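PDB 2JH3: ribosomal protein S2-related protein, which binds a 4Fe-4S cluster, has a chelatase-type fold and may act as a sirohydrochlorin ferrochelatase. Local coordinates for residues L146-R151 and L209-T214; G295-T300 and E369-A374; E328-L333 and W355-S360. All blocks are in the same frame, centred on the assembly; numbering follows the deposited sequence.

How the contacts relate
All three contacts are largely buried, yet their chemistry follows their place in the fold. Contact 1 joins two neighbouring parallel strands of a chelatase-like sheet, so main-chain hydrogen bonds carry it and leucines fill in; its loop end reaches the surface. Contacts 2 and 3 lie within the stabilising domain, their centres about 11 Å apart, and each sets a helix against the same mixed sheet. Contact 2 combines apolar tips with a tyrosine hydroxyl and a water, whereas contact 3 meets through hydrocarbon alone. They touch where Leu370 CB lies 3.9 Å from Arg331 CB. Contact 1 stands apart, its nearest atoms about 14 Å from contact 3 and 17 Å from contact 2.

Contact 1 (L146-R151 and L209-T214); sequences LLLAAR and LVPFLT
Strands 146-149 and 209-211 run side by side in parallel, their axes 29° apart, and three main-chain hydrogen bonds zip them together. Val210 N meets Leu146 O at 2.8 Å, almost straight along the carbonyl axis. Leu148 then uses both its groups: its N reaches Val210 O at 3.0 Å from well above that carbonyl's plane, and its O accepts Phe212 N at 3.0 Å within the plane. Beyond this rung the chains part. Phe212 centres an inverse gamma turn, and a water receiving a weak bond from Ala150 N donates to Phe212 O, bridging the widening gap.

On one face of the sheet the link between side chains is Leu209. With CG anti to its backbone N (chi1 178°), it sends CD1 across to the neighbouring strand, 3.7 Å from Leu146 CB and 4.0 Å from Leu148 CB. Leu148 CB in turn rests on the backbone of Pro211, 3.8 Å from its CA. Near the surface, Leu213 CD1 closes over the methyl of Ala150. Leu147 and Val210 occupy the other face, where the CD2 branch of the leucine approaches the valine CB.

That second face is covered by helices 122-133 and 155-167, whose Ile126 and Leu157 pack on both Leu147 and Phe212. Strand 172-177 bonds to the far edge of 144-149, which thus lies inside the parallel sheet of this chelatase-like domain.

Contact 2 (G295-T300 and E369-A374); sequences GEVLLT and ELLYPA
Where the end of helix 361-371 meets strand 297-302, the close packing centres on one methyl group. Val297 CG2, placed anti to its own carbonyl carbon, meets Leu371 CD2 tip to tip at 3.9 Å and lies 3.8 Å from Tyr372 CE2, the valine and the tyrosine sliding past one another in opposite directions.

The hydroxyl end of the same side chain is polar, and a water lies beside it. Here Tyr372 OH serves in both roles: it accepts Glu296 N at 3.0 Å, with a nearly straight N-H (165°), and a water 2.6 Å away in the plane of the ring takes its proton. The water passes the chain on to Glu296 OE1 at 2.7 Å, so this buried hydroxyl is gripped from two directions, which probably anchors the tip of the ring. Leu351 N also bonds to Glu296 OE1, while OE2 forms a salt bridge with Arg349 of the second subunit. A phenylalanine here would lack the hydroxyl, and is likely to leave Glu296 N without this partner and the water less firmly held.

Behind the tyrosine, Glu369 OE2 takes Ala374 N at 2.8 Å, bracing the turn between two helices. The whole is a helix terminus docked on the start of a strand in the DR2241 stabilising domain, with the Tyr372 side chain about 10 Å from the iron-sulphur cluster.

Contact 3 (E328-L333 and W355-S360); sequences EGLRDL and WRAVLS
Two guanidinium groups and an indole are the principal flat groups here. Glu328 CA lies 3.8 Å above one face of the Arg331 guanidinium, towards its rim, and Asp332 sits in plane at the edge, where NH1 forms a salt bridge to OD1 at 2.7 Å. On the far side of strand 355-359, Val358 CG2 lies 3.4 Å above one face of the Arg356 guanidinium, again near the rim; this arginine also pairs with Glu307. The Trp355 indole takes the crowded first torsion, CG between the backbone N and the carbonyl carbon (chi1 62°), and its NE1 bonds to Pro352 O. Leu330 comes to it obliquely, with CD1 only 3.4 Å from CZ3, a snug approach for two carbons.

Helix 327-333 is the crossover of a beta-alpha-beta unit: it links strand 322-324 to strand 355-359, which lies parallel beside it in the sheet. The helix and the second strand therefore run nearly antiparallel, at 162°, with their axes 9.0 Å apart.

Leu330 carries most of this crossing. CG is anti to its backbone N, so the branched tip swings to the sheet and the CD2 methyl meets Ala357 CB at 4.0 Å, with Leu359 CD1 a little farther off. One helical turn on, Leu333 slides alongside Trp355 in the opposite sense, its CD2 3.8 Å from the tryptophan CB, and it also touches Val324 of the first strand. At the strand's end, Ser360 OG caps Asp363 N and starts helix 361-371.

Contact 1 (L146-R151 and L209-T214)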
loop_
_atom_site.group_PDB
_atom_site.type_symbol
_atom_site.label_atom_id
_atom_site.label_comp_id
_atom_site.label_asym_id
_atom_site.label_seq_id
_atom_site.Cartn_x
_atom_site.Cartn_y
_atom_site.Cartn_z
ATOM N N LEU A 146 41.644 -15.591 -8.834
ATOM C CA LEU A 146 40.758 -16.262 -7.901
ATOM C C LEU A 146 39.308 -16.081 -8.377
ATOM O O LEU A 146 38.894 -14.978 -8.649
ATOM C CB LEU A 146 40.909 -15.620 -6.511
ATOM C CG LEU A 146 41.906 -16.155 -5.475
ATOM C CD1 LEU A 146 42.940 -17.043 -6.002
ATOM C CD2 LEU A 146 42.485 -14.959 -4.706
ATOM N N LEU A 147 38.547 -17.173 -8.376
ATOM C CA LEU A 147 37.159 -17.191 -8.850
ATOM C C LEU A 147 36.257 -17.512 -7.656
ATOM O O LEU A 147 36.337 -18.602 -7.106
ATOM C CB LEU A 147 36.975 -18.266 -9.934
ATOM C CG LEU A 147 37.927 -18.129 -11.143
ATOM C CD1 LEU A 147 37.713 -19.229 -12.143
ATOM C CD2 LEU A 147 37.791 -16.797 -11.788
ATOM N N LEU A 148 35.390 -16.571 -7.286
ATOM C CA LEU A 148 34.461 -16.758 -6.170
ATOM C C LEU A 148 33.123 -17.440 -6.584
ATOM O O LEU A 148 32.424 -16.920 -7.400
ATOM C CB LEU A 148 34.181 -15.403 -5.563
ATOM C CG LEU A 148 33.316 -15.355 -4.320
ATOM C CD1 LEU A 148 34.005 -16.055 -3.134
ATOM C CD2 LEU A 148 33.006 -13.927 -4.026
ATOM N N ALA A 149 32.839 -18.632 -6.065
ATOM C CA ALA A 149 31.507 -19.251 -6.157
ATOM C C ALA A 149 30.618 -18.998 -4.949
ATOM O O ALA A 149 31.092 -18.926 -3.802
ATOM C CB ALA A 149 31.627 -20.695 -6.340
ATOM N N ALA A 150 29.308 -18.950 -5.202
ATOM C CA ALA A 150 28.314 -18.652 -4.163
ATOM C C ALA A 150 28.170 -19.772 -3.170
ATOM O O ALA A 150 28.001 -19.539 -1.968
ATOM C CB ALA A 150 26.941 -18.364 -4.822
ATOM N N ARG A 151 28.130 -20.959 -3.726
ATOM C CA ARG A 151 27.921 -22.234 -3.046
ATOM C C ARG A 151 28.944 -23.231 -3.628
ATOM O O ARG A 151 29.445 -23.057 -4.724
ATOM C CB ARG A 151 26.505 -22.803 -3.310
ATOM C CZ ARG A 151 21.817 -22.404 -3.044
ATOM N NH2 ARG A 151 20.771 -21.609 -3.194
ATOM N N LEU A 209 40.551 -11.135 -7.705
ATOM C CA LEU A 209 39.359 -11.874 -7.405
ATOM C C LEU A 209 38.247 -11.469 -8.396
ATOM O O LEU A 209 37.894 -10.297 -8.517
ATOM C CB LEU A 209 38.923 -11.622 -5.976
ATOM C CG LEU A 209 37.645 -12.303 -5.532
ATOM C CD1 LEU A 209 37.852 -13.786 -5.358
ATOM C CD2 LEU A 209 37.210 -11.716 -4.252
ATOM N N VAL A 210 37.750 -12.470 -9.094
ATOM C CA VAL A 210 36.540 -12.338 -9.925
ATOM C C VAL A 210 35.391 -13.210 -9.366
ATOM O O VAL A 210 35.404 -14.440 -9.442
ATOM C CB VAL A 210 36.824 -12.587 -11.441
ATOM C CG1 VAL A 210 35.491 -12.567 -12.323
ATOM C CG2 VAL A 210 37.787 -11.534 -11.943
ATOM N N PRO A 211 34.393 -12.548 -8.817
ATOM C CA PRO A 211 33.143 -13.162 -8.470
ATOM C C PRO A 211 32.366 -13.712 -9.664
ATOM O O PRO A 211 32.006 -12.938 -10.605
ATOM C CB PRO A 211 32.366 -12.023 -7.787
ATOM C CG PRO A 211 33.437 -11.026 -7.385
ATOM C CD PRO A 211 34.372 -11.102 -8.521
ATOM N N PHE A 212 32.165 -15.034 -9.666
ATOM C CA PHE A 212 31.361 -15.728 -10.736
ATOM C C PHE A 212 29.877 -15.623 -10.364
ATOM O O PHE A 212 29.253 -16.597 -10.035
ATOM C CB PHE A 212 31.751 -17.185 -10.850
ATOM C CG PHE A 212 31.193 -17.872 -12.062
ATOM C CD1 PHE A 212 31.612 -17.493 -13.331
ATOM C CD2 PHE A 212 30.347 -18.984 -11.942
ATOM C CE1 PHE A 212 31.156 -18.160 -14.480
ATOM C CE2 PHE A 212 29.900 -19.627 -13.085
ATOM C CZ PHE A 212 30.324 -19.207 -14.356
ATOM N N LEU A 213 29.383 -14.393 -10.372
ATOM C CA LEU A 213 28.040 -14.016 -9.921
ATOM C C LEU A 213 27.411 -13.088 -10.963
ATOM O O LEU A 213 28.106 -12.273 -11.594
ATOM C CB LEU A 213 28.176 -13.193 -8.607
ATOM C CG LEU A 213 28.220 -13.836 -7.232
ATOM C CD1 LEU A 213 28.260 -15.308 -7.216
ATOM C CD2 LEU A 213 29.332 -13.207 -6.423
ATOM N N THR A 214 26.081 -13.154 -11.113
ATOM C CA THR A 214 25.412 -12.157 -11.948
ATOM C C THR A 214 25.481 -10.812 -11.287
ATOM O O THR A 214 25.616 -9.788 -11.961
ATOM C CB THR A 214 23.918 -12.481 -12.197
ATOM O OG1 THR A 214 23.280 -12.729 -10.949
ATOM C CG2 THR A 214 23.766 -13.685 -13.101
HETATM O O HOH W 1 28.746 -18.752 -8.595
#

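Contact 2 (G295-T300 and E369-A374)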
loop_
_atom_site.group_PDB
_atom_site.type_symbol
_atom_site.label_atom_id
_atom_site.label_comp_id
_atom_site.label_asym_id
_atom_site.label_seq_id
_atom_site.Cartn_x
_atom_site.Cartn_y
_atom_site.Cartn_z
ATOM N N GLY A 295 -4.380 1.428 -16.301
ATOM C CA GLY A 295 -3.962 1.390 -14.884
ATOM C C GLY A 295 -3.770 2.803 -14.394
ATOM O O GLY A 295 -4.686 3.622 -14.421
ATOM N N GLU A 296 -2.555 3.114 -13.930
ATOM C CA GLU A 296 -2.210 4.396 -13.379
ATOM C C GLU A 296 -1.437 5.288 -14.366
ATOM O O GLU A 296 -0.860 6.321 -13.942
ATOM C CB GLU A 296 -1.320 4.205 -12.163
ATOM C CG GLU A 296 -2.002 3.640 -10.885
ATOM C CD GLU A 296 -1.037 3.693 -9.620
ATOM O OE1 GLU A 296 -0.131 2.827 -9.526
ATOM O OE2 GLU A 296 -1.267 4.531 -8.699
ATOM N N VAL A 297 -1.525 4.965 -15.646
ATOM C CA VAL A 297 -0.831 5.691 -16.702
ATOM C C VAL A 297 -1.746 6.332 -17.722
ATOM O O VAL A 297 -2.737 5.741 -18.166
ATOM C CB VAL A 297 0.220 4.775 -17.409
ATOM C CG1 VAL A 297 0.919 5.435 -18.604
ATOM C CG2 VAL A 297 1.257 4.461 -16.402
ATOM N N LEU A 298 -1.408 7.580 -18.045
ATOM C CA LEU A 298 -2.081 8.409 -19.023
ATOM C C LEU A 298 -1.237 8.374 -20.314
ATOM O O LEU A 298 -0.046 8.669 -20.280
ATOM C CB LEU A 298 -2.227 9.860 -18.534
ATOM C CG LEU A 298 -2.985 10.815 -19.478
ATOM C CD1 LEU A 298 -4.328 10.388 -19.721
ATOM C CD2 LEU A 298 -3.001 12.209 -18.919
ATOM N N LEU A 299 -1.844 7.926 -21.416
ATOM C CA LEU A 299 -1.173 7.786 -22.715
ATOM C C LEU A 299 -1.804 8.834 -23.680
ATOM O O LEU A 299 -3.013 8.802 -23.895
ATOM C CB LEU A 299 -1.356 6.345 -23.176
ATOM C CG LEU A 299 -0.725 5.858 -24.484
ATOM C CD1 LEU A 299 0.784 6.292 -24.650
ATOM C CD2 LEU A 299 -0.891 4.360 -24.629
ATOM N N THR A 300 -0.982 9.792 -24.184
ATOM C CA THR A 300 -1.427 10.980 -24.923
ATOM C C THR A 300 -0.657 10.982 -26.275
ATOM O O THR A 300 0.551 10.783 -26.283
ATOM C CB THR A 300 -1.062 12.247 -24.183
ATOM O OG1 THR A 300 -1.512 12.146 -22.829
ATOM C CG2 THR A 300 -1.759 13.443 -24.761
ATOM N N GLU A 369 5.355 -2.805 -22.594
ATOM C CA GLU A 369 5.684 -4.116 -22.121
ATOM C C GLU A 369 6.638 -4.145 -20.919
ATOM O O GLU A 369 6.465 -5.015 -20.048
ATOM C CB GLU A 369 6.275 -4.991 -23.214
ATOM C CG GLU A 369 6.203 -6.457 -22.806
ATOM C CD GLU A 369 4.796 -7.006 -23.031
ATOM O OE1 GLU A 369 4.462 -7.168 -24.232
ATOM O OE2 GLU A 369 4.034 -7.242 -22.063
ATOM N N LEU A 370 7.632 -3.260 -20.860
ATOM C CA LEU A 370 8.439 -3.209 -19.690
ATOM C C LEU A 370 7.725 -2.520 -18.477
ATOM O O LEU A 370 8.090 -2.774 -17.344
ATOM C CB LEU A 370 9.778 -2.515 -20.003
ATOM C CG LEU A 370 10.723 -3.187 -21.023
ATOM C CD1 LEU A 370 11.939 -2.353 -21.322
ATOM C CD2 LEU A 370 11.111 -4.674 -20.658
ATOM N N LEU A 371 6.824 -1.584 -18.735
ATOM C CA LEU A 371 6.136 -0.818 -17.717
ATOM C C LEU A 371 5.067 -1.657 -17.017
ATOM O O LEU A 371 4.948 -1.719 -15.787
ATOM C CB LEU A 371 5.441 0.360 -18.369
ATOM C CG LEU A 371 4.540 1.200 -17.418
ATOM C CD1 LEU A 371 5.280 1.875 -16.358
ATOM C CD2 LEU A 371 3.842 2.265 -18.230
ATOM N N TYR A 372 4.282 -2.334 -17.852
ATOM C CA TYR A 372 3.203 -3.181 -17.374
ATOM C C TYR A 372 3.196 -4.542 -18.121
ATOM O O TYR A 372 2.343 -4.801 -18.953
ATOM C CB TYR A 372 1.831 -2.502 -17.570
ATOM C CG TYR A 372 1.355 -1.419 -16.586
ATOM C CD1 TYR A 372 1.269 -1.676 -15.213
ATOM C CD2 TYR A 372 0.914 -0.188 -17.041
ATOM C CE1 TYR A 372 0.792 -0.750 -14.348
ATOM C CE2 TYR A 372 0.432 0.787 -16.162
ATOM C CZ TYR A 372 0.311 0.464 -14.802
ATOM O OH TYR A 372 -0.136 1.369 -13.823
ATOM N N PRO A 373 4.124 -5.432 -17.786
ATOM C CA PRO A 373 4.251 -6.746 -18.450
ATOM C C PRO A 373 2.978 -7.550 -18.506
ATOM O O PRO A 373 2.317 -7.699 -17.507
ATOM C CB PRO A 373 5.251 -7.472 -17.575
ATOM C CG PRO A 373 5.974 -6.460 -16.963
ATOM C CD PRO A 373 5.146 -5.293 -16.747
ATOM N N ALA A 374 2.642 -7.996 -19.729
ATOM C CA ALA A 374 1.554 -8.901 -20.031
ATOM C C ALA A 374 0.168 -8.324 -19.942
ATOM O O ALA A 374 -0.758 -8.985 -20.322
ATOM C CB ALA A 374 1.631 -10.239 -19.202
HETATM O O HOH W 2 0.132 0.818 -11.273
#

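Contact 3 (E328-L333 and W355-S360)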
loop_
_atom_site.group_PDB
_atom_site.type_symbol
_atom_site.label_atom_id
_atom_site.label_comp_id
_atom_site.label_asym_id
_atom_site.label_seq_id
_atom_site.Cartn_x
_atom_site.Cartn_y
_atom_site.Cartn_z
ATOM N N GLU A 328 13.683 1.655 -21.674
ATOM C CA GLU A 328 14.492 1.228 -20.546
ATOM C C GLU A 328 14.569 2.294 -19.455
ATOM O O GLU A 328 14.632 1.965 -18.235
ATOM C CB GLU A 328 15.920 0.846 -21.019
ATOM C CG GLU A 328 16.046 -0.390 -21.931
ATOM C CD GLU A 328 15.782 -0.140 -23.453
ATOM O OE1 GLU A 328 15.418 0.987 -23.833
ATOM O OE2 GLU A 328 15.997 -1.075 -24.282
ATOM N N GLY A 329 14.644 3.547 -19.840
ATOM C CA GLY A 329 14.546 4.645 -18.891
ATOM C C GLY A 329 13.235 4.703 -18.114
ATOM O O GLY A 329 13.206 4.994 -16.902
ATOM N N LEU A 330 12.147 4.552 -18.852
ATOM C CA LEU A 330 10.807 4.444 -18.257
ATOM C C LEU A 330 10.721 3.300 -17.261
ATOM O O LEU A 330 10.181 3.490 -16.170
ATOM C CB LEU A 330 9.795 4.223 -19.357
ATOM C CG LEU A 330 8.323 3.949 -19.001
ATOM C CD1 LEU A 330 7.825 5.017 -18.075
ATOM C CD2 LEU A 330 7.487 3.917 -20.223
ATOM N N ARG A 331 11.218 2.125 -17.647
ATOM C CA ARG A 331 11.320 0.935 -16.792
ATOM C C ARG A 331 12.109 1.172 -15.466
ATOM O O ARG A 331 11.602 0.951 -14.332
ATOM C CB ARG A 331 11.857 -0.256 -17.619
ATOM C CG ARG A 331 12.086 -1.546 -16.789
ATOM C CD ARG A 331 13.581 -1.730 -16.419
ATOM N NE ARG A 331 14.256 -2.355 -17.589
ATOM C CZ ARG A 331 15.365 -1.939 -18.175
ATOM N NH1 ARG A 331 16.088 -0.941 -17.733
ATOM N NH2 ARG A 331 15.789 -2.581 -19.218
ATOM N N ASP A 332 13.276 1.796 -15.601
ATOM C CA ASP A 332 14.068 2.180 -14.429
ATOM C C ASP A 332 13.299 3.168 -13.523
ATOM O O ASP A 332 13.323 3.057 -12.322
ATOM C CB ASP A 332 15.338 2.923 -14.860
ATOM C CG ASP A 332 16.340 2.066 -15.628
ATOM O OD1 ASP A 332 16.144 0.860 -15.786
ATOM O OD2 ASP A 332 17.367 2.636 -16.058
ATOM N N LEU A 333 12.643 4.171 -14.084
ATOM C CA LEU A 333 11.984 5.148 -13.263
ATOM C C LEU A 333 10.723 4.629 -12.527
ATOM O O LEU A 333 10.306 5.194 -11.487
ATOM C CB LEU A 333 11.620 6.393 -14.057
ATOM C CG LEU A 333 12.331 7.734 -13.770
ATOM C CD1 LEU A 333 13.839 7.608 -13.403
ATOM C CD2 LEU A 333 12.104 8.696 -14.980
ATOM N N TRP A 355 7.420 11.739 -13.302
ATOM C CA TRP A 355 8.101 11.369 -14.534
ATOM C C TRP A 355 7.231 11.578 -15.761
ATOM O O TRP A 355 5.995 11.668 -15.662
ATOM C CB TRP A 355 8.576 9.933 -14.429
ATOM C CG TRP A 355 7.416 8.962 -14.262
ATOM C CD1 TRP A 355 6.910 8.538 -13.107
ATOM C CD2 TRP A 355 6.634 8.322 -15.295
ATOM N NE1 TRP A 355 5.877 7.722 -13.308
ATOM C CE2 TRP A 355 5.647 7.590 -14.652
ATOM C CE3 TRP A 355 6.668 8.330 -16.692
ATOM C CZ2 TRP A 355 4.704 6.809 -15.351
ATOM C CZ3 TRP A 355 5.752 7.558 -17.384
ATOM C CH2 TRP A 355 4.765 6.843 -16.721
ATOM N N ARG A 356 7.847 11.697 -16.939
ATOM C CA ARG A 356 7.103 11.623 -18.230
ATOM C C ARG A 356 7.936 10.919 -19.310
ATOM O O ARG A 356 9.133 11.161 -19.415
ATOM C CB ARG A 356 6.638 12.999 -18.736
ATOM C CG ARG A 356 7.638 13.863 -19.395
ATOM C CD ARG A 356 7.239 15.279 -19.563
ATOM N NE ARG A 356 6.670 15.556 -20.893
ATOM C CZ ARG A 356 7.368 15.849 -21.986
ATOM N NH1 ARG A 356 6.735 16.102 -23.115
ATOM N NH2 ARG A 356 8.686 15.960 -21.939
ATOM N N ALA A 357 7.347 10.010 -20.055
ATOM C CA ALA A 357 8.097 9.344 -21.076
ATOM C C ALA A 357 7.632 9.840 -22.403
ATOM O O ALA A 357 6.416 9.854 -22.662
ATOM C CB ALA A 357 7.926 7.829 -21.016
ATOM N N VAL A 358 8.568 10.187 -23.289
ATOM C CA VAL A 358 8.199 10.533 -24.669
ATOM C C VAL A 358 8.780 9.499 -25.590
ATOM O O VAL A 358 9.989 9.362 -25.678
ATOM C CB VAL A 358 8.637 11.952 -25.011
ATOM C CG1 VAL A 358 8.409 12.271 -26.512
ATOM C CG2 VAL A 358 7.868 12.948 -24.200
ATOM N N LEU A 359 7.913 8.683 -26.211
ATOM C CA LEU A 359 8.311 7.522 -27.017
ATOM C C LEU A 359 7.846 7.624 -28.488
ATOM O O LEU A 359 6.794 8.125 -28.782
ATOM C CB LEU A 359 7.725 6.197 -26.452
ATOM C CG LEU A 359 8.125 5.836 -25.033
ATOM C CD1 LEU A 359 7.569 4.516 -24.572
ATOM C CD2 LEU A 359 9.645 5.866 -24.787
ATOM N N SER A 360 8.723 7.188 -29.387
ATOM C CA SER A 360 8.393 7.047 -30.752
ATOM C C SER A 360 7.413 5.890 -30.902
ATOM O O SER A 360 7.324 5.026 -30.014
ATOM C CB SER A 360 9.693 6.729 -31.479
ATOM O OG SER A 360 10.102 5.421 -31.170
#